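Local coordinates for mitochondrial antiviral signaling protein (MAVS) (PDB 4O9L) that probably signals in antiviral innate immunity by assembling, through its caspase recruitment domain, into the prion-like filaments for which it is known, at residues F12-I15 with N21-R24; D43-T48 with L58-T63. The protein carries 1 engineered substitution. All coordinates share one frame; numbering follows the deposited sequence.

Interaction 1 of 2, residues F12-I15 with N21-R24; sequences FQYI and NFSR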
# COMPACT_ATOMS: atom_id res chain seq x y z
N PHE A 12 7.48 4.26 3.85
CA PHE A 12 7.31 4.54 2.43
C PHE A 12 8.63 4.38 1.67
O PHE A 12 8.66 3.81 0.58
CB PHE A 12 6.72 5.94 2.21
CG PHE A 12 6.48 6.25 0.76
CD1 PHE A 12 5.33 5.82 0.12
CD2 PHE A 12 7.43 6.96 0.02
CE1 PHE A 12 5.11 6.09 -1.23
CE2 PHE A 12 7.22 7.23 -1.33
CZ PHE A 12 6.07 6.81 -1.95
N GLN A 13 9.71 4.86 2.26
CA GLN A 13 11.01 4.79 1.60
C GLN A 13 11.49 3.34 1.49
O GLN A 13 12.13 2.96 0.50
CB GLN A 13 12.04 5.66 2.32
CG GLN A 13 11.70 7.16 2.31
CD GLN A 13 11.44 7.72 0.91
OE1 GLN A 13 12.10 7.33 -0.06
NE2 GLN A 13 10.48 8.64 0.80
N TYR A 14 11.18 2.54 2.49
CA TYR A 14 11.53 1.13 2.46
C TYR A 14 10.81 0.43 1.31
O TYR A 14 11.44 -0.31 0.54
CB TYR A 14 11.20 0.46 3.79
CG TYR A 14 11.35 -1.05 3.76
CD1 TYR A 14 12.60 -1.65 3.88
CD2 TYR A 14 10.24 -1.87 3.62
CE1 TYR A 14 12.73 -3.05 3.86
CE2 TYR A 14 10.36 -3.26 3.59
CZ TYR A 14 11.60 -3.84 3.71
OH TYR A 14 11.70 -5.22 3.68
N ILE A 15 9.50 0.65 1.21
CA ILE A 15 8.70 0.03 0.15
C ILE A 15 9.27 0.43 -1.22
O ILE A 15 9.46 -0.42 -2.09
CB ILE A 15 7.20 0.39 0.28
CG1 ILE A 15 6.62 -0.23 1.55
CG2 ILE A 15 6.42 -0.11 -0.92
CD1 ILE A 15 5.21 0.29 1.95
N ASN A 21 10.12 -6.62 -3.92
CA ASN A 21 9.61 -7.49 -2.86
C ASN A 21 8.09 -7.49 -2.79
O ASN A 21 7.48 -8.43 -2.25
CB ASN A 21 10.16 -7.06 -1.49
CG ASN A 21 11.64 -7.31 -1.35
OD1 ASN A 21 12.33 -7.68 -2.31
ND2 ASN A 21 12.16 -7.11 -0.13
N PHE A 22 7.48 -6.43 -3.32
CA PHE A 22 6.04 -6.20 -3.19
C PHE A 22 5.28 -6.51 -4.47
O PHE A 22 4.07 -6.29 -4.56
CB PHE A 22 5.79 -4.76 -2.70
CG PHE A 22 6.27 -4.53 -1.28
CD1 PHE A 22 5.45 -4.82 -0.20
CD2 PHE A 22 7.57 -4.09 -1.04
CE1 PHE A 22 5.91 -4.65 1.11
CE2 PHE A 22 8.03 -3.91 0.26
CZ PHE A 22 7.19 -4.18 1.34
N SER A 23 5.97 -7.06 -5.46
CA SER A 23 5.39 -7.22 -6.80
C SER A 23 4.25 -8.24 -6.89
O SER A 23 3.49 -8.24 -7.86
CB SER A 23 6.47 -7.55 -7.82
OG SER A 23 6.94 -8.88 -7.65
N ARG A 24 4.13 -9.11 -5.89
CA ARG A 24 3.08 -10.13 -5.93
C ARG A 24 1.77 -9.70 -5.28
O ARG A 24 0.82 -10.48 -5.21
CB ARG A 24 3.59 -11.46 -5.36
CG ARG A 24 4.35 -12.30 -6.39
CD ARG A 24 5.21 -13.38 -5.74
NE ARG A 24 6.21 -12.81 -4.85
CZ ARG A 24 7.38 -12.33 -5.24
NH1 ARG A 24 8.23 -11.81 -4.36
NH2 ARG A 24 7.71 -12.35 -6.53
O HOH W 1 9.78 -7.05 2.41
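Phe22 and Ile15 share a first torsion near -67°, each with its gamma carbon (CG of Phe22, CG1 of Ile15) opposite the carbonyl carbon, which lays the Phe22 ring against helix 6-17, whereas Tyr14 turns its ring opposite the backbone nitrogen (chi1 172°), bringing the far end of the phenol nearer the 21-24 segment. The setting is the helical bundle of a caspase recruitment domain, a member of the death fold, where the chain leaving helix 6-17 passes through a short 3-10 turn and lays an aromatic side chain back against that helix. Ile15 is spread over one face of the Phe22 ring. Its CG1 comes to 4.0 Å from Phe22 CZ, and its CG2, on the same face, lies 4.1 Å from Phe22 CD2, displaced toward the rim. Tyr14 uses a different side of the ring: Tyr14 CE2 sits at the edge of Phe22, close to its plane and 4.0 Å from Phe22 CZ. Face and edge are thus taken by different residues, and the contact is apolar, with no direct hydrogen bond between the segments. Leu87 and Val91 of helix 85-96 also touch Phe22, while Trp71 and Leu75 pack on Ile15, which puts Phe22 and Ile15 in the interior of the bundle. At the more accessible side the chemistry becomes polar. Tyr14 OH and Asn21 ND2, 4.3 Å apart, share a water, which lies 2.9 Å from Tyr14 OH and accepts only a weak bond of 3.5 Å from Asn21 ND2.

Interaction 2 of 2, residues D43-T48 with L58-T63; sequences DRLRAT and LLELFT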
# COMPACT_ATOMS: atom_id res chain seq x y z
N ASP A 43 -12.34 4.10 -6.70
CA ASP A 43 -12.85 4.22 -8.07
C ASP A 43 -11.73 4.50 -9.05
O ASP A 43 -11.61 3.85 -10.07
CB ASP A 43 -13.91 5.34 -8.16
CG ASP A 43 -15.22 4.96 -7.50
OD1 ASP A 43 -15.43 3.75 -7.25
OD2 ASP A 43 -16.04 5.87 -7.25
N ARG A 44 -10.90 5.49 -8.72
CA ARG A 44 -9.79 5.89 -9.57
C ARG A 44 -8.74 4.79 -9.73
O ARG A 44 -8.22 4.56 -10.83
CB ARG A 44 -9.14 7.16 -9.01
CG ARG A 44 -7.91 7.59 -9.77
CD ARG A 44 -7.34 8.90 -9.25
NE ARG A 44 -6.91 8.81 -7.86
CZ ARG A 44 -5.74 8.32 -7.45
NH1 ARG A 44 -4.86 7.85 -8.33
NH2 ARG A 44 -5.44 8.29 -6.15
N LEU A 45 -8.42 4.10 -8.64
CA LEU A 45 -7.42 3.05 -8.70
C LEU A 45 -7.90 1.80 -9.47
O LEU A 45 -7.10 1.17 -10.17
CB LEU A 45 -6.90 2.70 -7.29
CG LEU A 45 -6.03 3.78 -6.65
CD1 LEU A 45 -5.86 3.53 -5.15
CD2 LEU A 45 -4.65 3.86 -7.33
N ARG A 46 -9.18 1.44 -9.36
CA ARG A 46 -9.70 0.35 -10.20
C ARG A 46 -9.63 0.70 -11.69
O ARG A 46 -9.28 -0.15 -12.52
CB ARG A 46 -11.13 -0.03 -9.80
CG ARG A 46 -11.21 -0.83 -8.49
CD ARG A 46 -12.60 -1.43 -8.27
NE ARG A 46 -13.68 -0.48 -8.57
CZ ARG A 46 -14.25 0.32 -7.67
NH1 ARG A 46 -15.22 1.14 -8.04
NH2 ARG A 46 -13.84 0.31 -6.41
N ALA A 47 -9.95 1.95 -12.02
CA ALA A 47 -9.88 2.40 -13.40
C ALA A 47 -8.43 2.51 -13.88
O ALA A 47 -8.12 2.22 -15.04
CB ALA A 47 -10.61 3.72 -13.57
N THR A 48 -7.53 2.91 -12.98
CA THR A 48 -6.10 2.94 -13.30
C THR A 48 -5.58 1.52 -13.59
O THR A 48 -4.84 1.30 -14.56
CB THR A 48 -5.28 3.53 -12.13
OG1 THR A 48 -5.77 4.84 -11.83
CG2 THR A 48 -3.81 3.62 -12.49
N LEU A 58 0.39 -0.44 -9.00
CA LEU A 58 0.95 -0.67 -7.68
C LEU A 58 1.80 0.54 -7.26
O LEU A 58 1.76 0.95 -6.09
CB LEU A 58 1.76 -1.96 -7.68
CG LEU A 58 2.22 -2.45 -6.31
CD1 LEU A 58 1.03 -2.70 -5.40
CD2 LEU A 58 3.06 -3.72 -6.47
N LEU A 59 2.56 1.11 -8.19
CA LEU A 59 3.34 2.31 -7.89
C LEU A 59 2.38 3.43 -7.47
O LEU A 59 2.60 4.12 -6.46
CB LEU A 59 4.16 2.74 -9.11
CG LEU A 59 5.36 1.85 -9.46
CD1 LEU A 59 5.94 2.22 -10.81
CD2 LEU A 59 6.44 1.93 -8.39
N GLU A 60 1.31 3.59 -8.24
CA GLU A 60 0.33 4.63 -7.96
C GLU A 60 -0.39 4.36 -6.63
O GLU A 60 -0.73 5.29 -5.89
CB GLU A 60 -0.64 4.76 -9.13
CG GLU A 60 -1.77 5.77 -8.93
CD GLU A 60 -1.28 7.17 -8.61
OE1 GLU A 60 -0.15 7.54 -9.01
OE2 GLU A 60 -2.04 7.91 -7.95
N LEU A 61 -0.60 3.09 -6.32
CA LEU A 61 -1.25 2.71 -5.07
C LEU A 61 -0.47 3.20 -3.85
O LEU A 61 -1.05 3.75 -2.91
CB LEU A 61 -1.44 1.19 -5.01
CG LEU A 61 -2.05 0.64 -3.70
CD1 LEU A 61 -3.41 1.29 -3.44
CD2 LEU A 61 -2.18 -0.88 -3.73
N PHE A 62 0.85 3.02 -3.87
CA PHE A 62 1.66 3.41 -2.71
C PHE A 62 1.68 4.92 -2.52
O PHE A 62 1.55 5.41 -1.39
CB PHE A 62 3.07 2.81 -2.80
CG PHE A 62 3.11 1.31 -2.57
CD1 PHE A 62 2.50 0.75 -1.45
CD2 PHE A 62 3.75 0.47 -3.48
CE1 PHE A 62 2.53 -0.63 -1.23
CE2 PHE A 62 3.78 -0.92 -3.27
CZ PHE A 62 3.17 -1.47 -2.14
N THR A 63 1.82 5.68 -3.61
CA THR A 63 1.78 7.14 -3.48
C THR A 63 0.37 7.61 -3.10
O THR A 63 0.21 8.62 -2.40
CB THR A 63 2.38 7.88 -4.71
OG1 THR A 63 1.60 7.61 -5.87
CG2 THR A 63 3.79 7.42 -4.97
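Segments 43-48 and 58-63 run nearly antiparallel, with 163° between their N-to-C directions, an axis separation of 10.4 Å and the closest CA pair at Leu45 and Leu61. Across this spacing the buried leucines meet by their methyl groups: Leu45 CD1 lies 3.7 Å from Leu61 CD1, the two side chains crossing at about a right angle. The other branch of Leu45 is used as well, since Leu45 CD2 packs against the aliphatic part of the acid, 3.8 Å from Glu60 CG. In the death-fold bundle of a caspase recruitment domain, this is the pairing of two helical arms within the range 39-66, the chain reversing direction between them. Leu31 and Leu37 touch Leu45, and Ile30 touches Leu61, so the apolar layer continues into helix 27-30 (Ile30) and the loop that follows it (Leu31, Leu37). Beside it runs a salt bridge. Arg44, bent at chi3, and Glu60, bent at chi2, turn their charged ends together, and Arg44 NH1 donates to Glu60 OE2 over 2.8 Å at an N-H...O angle of 142°. The oxygen is met on its anti side, with the donor tilted out of the carboxylate plane; the two planar groups stand 78° apart, which fits a single-pronged bridge rather than a paired, coplanar one. Ser64 gives the guanidinium a second partner, hydrogen-bonding Arg44 NH2. At the backbone of the same arginine, Thr48 OG1 donates to Arg44 O over 2.7 Å from above the carbonyl plane, while Thr48 N reaches that oxygen from the opposite face.

Both contacts combine two buried residues with two partly exposed ones, but they join different elements. Interaction 1 holds the turn after helix 6-17 against that helix; interaction 2 pairs two arms of the 39-66 range. The first is built on an aromatic ring and has at its outer side a water that one of its two polar groups holds only weakly, whereas the second sets aliphatic packing beside a direct ion pair. Their centres lie about 15 Å apart, yet the buried sides adjoin: Ile15 CG2 packs 3.6 Å from Phe62 CE2, and Phe22 O lies 3.4 Å from Leu58 CD2. In the 58-63 segment, Glu60 and Leu61 meet 43-48, while Leu58 and Phe62 touch interaction 1.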